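Local atomic coordinates of C-domain type II peptide synthetase (PDB entry 4ZNM), a protein that belongs to the condensation domains of nonribosomal peptide synthetases, a family related in fold to the CoA-dependent acyltransferases. Residues L173-V184 / Q384-K392. Residues are numbered along the deposited sequence; the frame is centred on the assembly and turned at random.
Sequences LNLYAARRGNPV and QAGDLTYSK. With NA (sodium ion), chain D.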
loop_
_atom_site.group_PDB
_atom_site.type_symbol
_atom_site.label_atom_id
_atom_site.label_comp_id
_atom_site.label_asym_id
_atom_site.label_seq_id
_atom_site.Cartn_x
_atom_site.Cartn_y
_atom_site.Cartn_z
ATOM N N LEU A 173 -2.419 3.234 -20.921
ATOM C CA LEU A 173 -3.156 2.520 -21.952
ATOM C C LEU A 173 -4.050 3.453 -22.773
ATOM O O LEU A 173 -4.294 3.199 -23.958
ATOM C CB LEU A 173 -3.945 1.379 -21.306
ATOM C CG LEU A 173 -2.938 0.372 -20.666
ATOM C CD1 LEU A 173 -3.683 -0.787 -20.099
ATOM C CD2 LEU A 173 -1.934 -0.171 -21.665
ATOM N N ASN A 174 -4.481 4.555 -22.178
ATOM C CA ASN A 174 -5.217 5.589 -22.925
ATOM C C ASN A 174 -4.296 6.310 -23.913
ATOM O O ASN A 174 -4.629 6.471 -25.077
ATOM C CB ASN A 174 -5.832 6.582 -21.945
ATOM C CG ASN A 174 -6.514 7.750 -22.624
ATOM O OD1 ASN A 174 -5.867 8.630 -23.194
ATOM N ND2 ASN A 174 -7.833 7.784 -22.525
ATOM N N LEU A 175 -3.122 6.738 -23.443
ATOM C CA LEU A 175 -2.177 7.433 -24.318
ATOM C C LEU A 175 -1.699 6.487 -25.456
ATOM O O LEU A 175 -1.488 6.917 -26.589
ATOM C CB LEU A 175 -0.980 7.954 -23.507
ATOM C CG LEU A 175 -1.380 9.069 -22.519
ATOM C CD1 LEU A 175 -0.267 9.343 -21.573
ATOM C CD2 LEU A 175 -1.810 10.386 -23.246
ATOM N N TYR A 176 -1.515 5.211 -25.130
ATOM C CA TYR A 176 -1.173 4.193 -26.127
ATOM C C TYR A 176 -2.279 4.097 -27.192
ATOM O O TYR A 176 -2.022 4.204 -28.389
ATOM C CB TYR A 176 -0.956 2.817 -25.437
ATOM C CG TYR A 176 -0.891 1.664 -26.411
ATOM C CD1 TYR A 176 0.310 1.329 -27.016
ATOM C CD2 TYR A 176 -2.010 0.909 -26.720
ATOM C CE1 TYR A 176 0.396 0.300 -27.900
ATOM C CE2 TYR A 176 -1.942 -0.139 -27.628
ATOM C CZ TYR A 176 -0.733 -0.433 -28.216
ATOM O OH TYR A 176 -0.631 -1.457 -29.102
ATOM N N ALA A 177 -3.520 3.933 -26.755
ATOM C CA ALA A 177 -4.627 3.848 -27.690
ATOM C C ALA A 177 -4.678 5.079 -28.558
ATOM O O ALA A 177 -4.882 4.971 -29.753
ATOM C CB ALA A 177 -5.924 3.659 -26.964
ATOM N N ALA A 178 -4.502 6.262 -27.991
ATOM C CA ALA A 178 -4.612 7.449 -28.839
ATOM C C ALA A 178 -3.504 7.440 -29.913
ATOM O O ALA A 178 -3.755 7.759 -31.070
ATOM C CB ALA A 178 -4.543 8.711 -28.022
ATOM N N ARG A 179 -2.288 7.049 -29.537
ATOM C CA ARG A 179 -1.181 6.956 -30.500
ATOM C C ARG A 179 -1.486 5.980 -31.606
ATOM O O ARG A 179 -1.145 6.228 -32.759
ATOM C CB ARG A 179 0.115 6.541 -29.794
ATOM C CG ARG A 179 0.801 7.678 -29.117
ATOM C CD ARG A 179 2.111 7.243 -28.477
ATOM N NE ARG A 179 2.783 8.402 -27.918
ATOM C CZ ARG A 179 3.588 9.192 -28.619
ATOM N NH1 ARG A 179 3.849 8.925 -29.885
ATOM N NH2 ARG A 179 4.160 10.234 -28.042
ATOM N N ARG A 180 -2.162 4.881 -31.264
ATOM C CA ARG A 180 -2.578 3.891 -32.240
ATOM C C ARG A 180 -3.737 4.394 -33.095
ATOM O O ARG A 180 -4.087 3.781 -34.081
ATOM C CB ARG A 180 -2.986 2.576 -31.545
ATOM C CG ARG A 180 -1.882 1.845 -30.818
ATOM C CD ARG A 180 -0.883 1.237 -31.799
ATOM N NE ARG A 180 -1.444 0.061 -32.447
ATOM C CZ ARG A 180 -0.991 -0.457 -33.591
ATOM N NH1 ARG A 180 0.024 0.108 -34.247
ATOM N NH2 ARG A 180 -1.575 -1.533 -34.075
ATOM N N GLY A 181 -4.367 5.494 -32.704
ATOM C CA GLY A 181 -5.510 5.989 -33.452
ATOM C C GLY A 181 -6.819 5.269 -33.160
ATOM O O GLY A 181 -7.683 5.163 -34.029
ATOM N N ASN A 182 -6.947 4.768 -31.940
ATOM C CA ASN A 182 -8.125 4.033 -31.501
ATOM C C ASN A 182 -8.915 4.943 -30.601
ATOM O O ASN A 182 -8.338 5.787 -29.924
ATOM C CB ASN A 182 -7.737 2.763 -30.740
ATOM C CG ASN A 182 -6.954 1.789 -31.594
ATOM O OD1 ASN A 182 -7.190 1.691 -32.785
ATOM N ND2 ASN A 182 -6.020 1.062 -30.978
ATOM N N PRO A 183 -10.227 4.731 -30.520
ATOM C CA PRO A 183 -11.063 5.662 -29.769
ATOM C C PRO A 183 -10.916 5.501 -28.263
ATOM O O PRO A 183 -10.943 4.374 -27.727
ATOM C CB PRO A 183 -12.474 5.304 -30.242
ATOM C CG PRO A 183 -12.395 3.838 -30.504
ATOM C CD PRO A 183 -10.994 3.568 -31.003
ATOM N N VAL A 184 -10.677 6.640 -27.614
ATOM C CA VAL A 184 -10.577 6.752 -26.160
ATOM C C VAL A 184 -11.026 8.154 -25.825
ATOM O O VAL A 184 -10.841 9.055 -26.605
ATOM C CB VAL A 184 -9.134 6.512 -25.581
ATOM C CG1 VAL A 184 -8.828 5.008 -25.359
ATOM C CG2 VAL A 184 -8.087 7.164 -26.435
ATOM N N GLN A 384 -11.325 -1.274 -20.629
ATOM C CA GLN A 384 -10.900 -1.202 -22.012
ATOM C C GLN A 384 -10.345 0.155 -22.365
ATOM O O GLN A 384 -10.880 1.195 -21.946
ATOM C CB GLN A 384 -12.077 -1.543 -22.926
ATOM C CG GLN A 384 -11.711 -1.611 -24.402
ATOM C CD GLN A 384 -12.896 -1.925 -25.263
ATOM O OE1 GLN A 384 -13.885 -1.191 -25.273
ATOM N NE2 GLN A 384 -12.817 -3.042 -25.976
ATOM N N ALA A 385 -9.248 0.142 -23.121
ATOM C CA ALA A 385 -8.696 1.358 -23.706
ATOM C C ALA A 385 -8.443 1.054 -25.174
ATOM O O ALA A 385 -7.547 0.281 -25.541
ATOM C CB ALA A 385 -7.414 1.813 -22.987
ATOM N N GLY A 386 -9.280 1.633 -26.028
ATOM C CA GLY A 386 -9.182 1.380 -27.447
ATOM C C GLY A 386 -9.397 -0.085 -27.761
ATOM O O GLY A 386 -10.448 -0.638 -27.432
ATOM N N ASP A 387 -8.403 -0.714 -28.384
ATOM C CA ASP A 387 -8.515 -2.122 -28.723
ATOM C C ASP A 387 -7.857 -3.034 -27.687
ATOM O O ASP A 387 -7.772 -4.222 -27.914
ATOM C CB ASP A 387 -7.926 -2.386 -30.117
ATOM C CG ASP A 387 -6.414 -2.358 -30.170
ATOM O OD1 ASP A 387 -5.729 -1.971 -29.186
ATOM O OD2 ASP A 387 -5.895 -2.721 -31.255
ATOM N N LEU A 388 -7.380 -2.469 -26.569
ATOM C CA LEU A 388 -6.854 -3.275 -25.463
ATOM C C LEU A 388 -7.801 -3.350 -24.258
ATOM O O LEU A 388 -8.297 -2.333 -23.785
ATOM C CB LEU A 388 -5.542 -2.724 -24.982
ATOM C CG LEU A 388 -4.277 -3.192 -25.649
ATOM C CD1 LEU A 388 -3.157 -2.497 -24.915
ATOM C CD2 LEU A 388 -4.121 -4.728 -25.613
ATOM N N THR A 389 -8.042 -4.574 -23.802
ATOM C CA THR A 389 -8.680 -4.851 -22.519
ATOM C C THR A 389 -7.600 -5.111 -21.444
ATOM O O THR A 389 -6.614 -5.788 -21.701
ATOM C CB THR A 389 -9.610 -6.070 -22.656
ATOM O OG1 THR A 389 -10.698 -5.754 -23.538
ATOM C CG2 THR A 389 -10.139 -6.537 -21.282
ATOM N N TYR A 390 -7.758 -4.551 -20.258
ATOM C CA TYR A 390 -6.773 -4.726 -19.210
ATOM C C TYR A 390 -7.476 -4.945 -17.869
ATOM O O TYR A 390 -8.496 -4.326 -17.564
ATOM C CB TYR A 390 -5.795 -3.541 -19.149
ATOM C CG TYR A 390 -6.396 -2.183 -18.866
ATOM C CD1 TYR A 390 -6.246 -1.572 -17.614
ATOM C CD2 TYR A 390 -7.085 -1.494 -19.857
ATOM C CE1 TYR A 390 -6.791 -0.307 -17.352
ATOM C CE2 TYR A 390 -7.627 -0.245 -19.622
ATOM C CZ TYR A 390 -7.487 0.343 -18.366
ATOM O OH TYR A 390 -8.011 1.593 -18.152
ATOM N N SER A 391 -6.901 -5.845 -17.082
ATOM C CA SER A 391 -7.484 -6.323 -15.844
ATOM C C SER A 391 -6.379 -6.421 -14.810
ATOM O O SER A 391 -5.407 -7.126 -15.022
ATOM C CB SER A 391 -8.139 -7.683 -16.109
ATOM O OG SER A 391 -9.191 -7.942 -15.224
ATOM N N LYS A 392 -6.520 -5.712 -13.704
ATOM C CA LYS A 392 -5.530 -5.750 -12.639
ATOM C C LYS A 392 -5.432 -7.171 -12.085
ATOM O O LYS A 392 -6.444 -7.807 -11.851
ATOM C CB LYS A 392 -5.907 -4.747 -11.541
ATOM C CG LYS A 392 -4.892 -4.609 -10.389
ATOM C CD LYS A 392 -3.693 -3.805 -10.830
ATOM C CE LYS A 392 -2.541 -3.890 -9.860
ATOM N NZ LYS A 392 -2.905 -3.470 -8.530
HETATM NA NA NA D . -6.938 0.586 -34.847
HETATM O O HOH W 1 -4.987 0.772 -25.271
HETATM O O HOH W 2 -3.085 -2.466 -29.851
HETATM O O HOH W 3 -4.280 -0.995 -32.382
HETATM O O HOH W 4 -5.642 2.400 -35.861
HETATM O O HOH W 5 -8.443 2.338 -35.445
HETATM O O HOH W 6 -5.589 0.483 -28.039
HETATM O O HOH W 7 -11.629 3.171 -24.863
#
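Gly386, at the turn of a beta hairpin, slots into the hollow between the end of a helix and the chain that doubles back after it. Its CA lies 4.0 Å from Ala177 CB and 3.9 Å from Asn182 CB, and Pro183 O meets the same carbon in a CA-H...O contact. With no side chain, Gly386 lets the turn come this close to both CB atoms, and it takes the positive phi of the type II' turn from Ala385 to Leu388. The hollow owes its shape to the Schellman motif at Gly181, which ends the helix and turns Asn182 to Val184 back along the hairpin. There Val184 lays CG1 against Gly386 N (3.5 Å), and Ala385 CB presses on Leu173 O. Further along, Leu173 reaches out over the second hairpin strand. With CG anti to the carbonyl carbon (chi1 -63°), it sets CD1 over one face of the Tyr390 ring, 3.6 Å from the centroid and 24° off the normal, while CD2 meets Leu388 CD1. That same Leu388 methyl lies obliquely against Tyr176 CE2 (3.8 Å), and Arg180 CG covers one face of the Tyr176 ring. Around the Asp387 side chain the join runs through water: one water links Tyr176 OH to Asp387 OD1, and another ties Asp387 OD2 to Asn182 ND2 and Arg180 NE. Asn182 points the other end of its amide outward, where OD1 binds a sodium ion at 2.4 Å. Tyr176 OH also bonds to Asp59 N, just ahead of helix 60-73, on which the ring packs. The end of helix 162-180 thus lies beside that helix and over the edge of a mixed sheet, nearly antiparallel to strand 388-392, which pairs with strand 47-55 on one side and outermost strand 383-385 on the other.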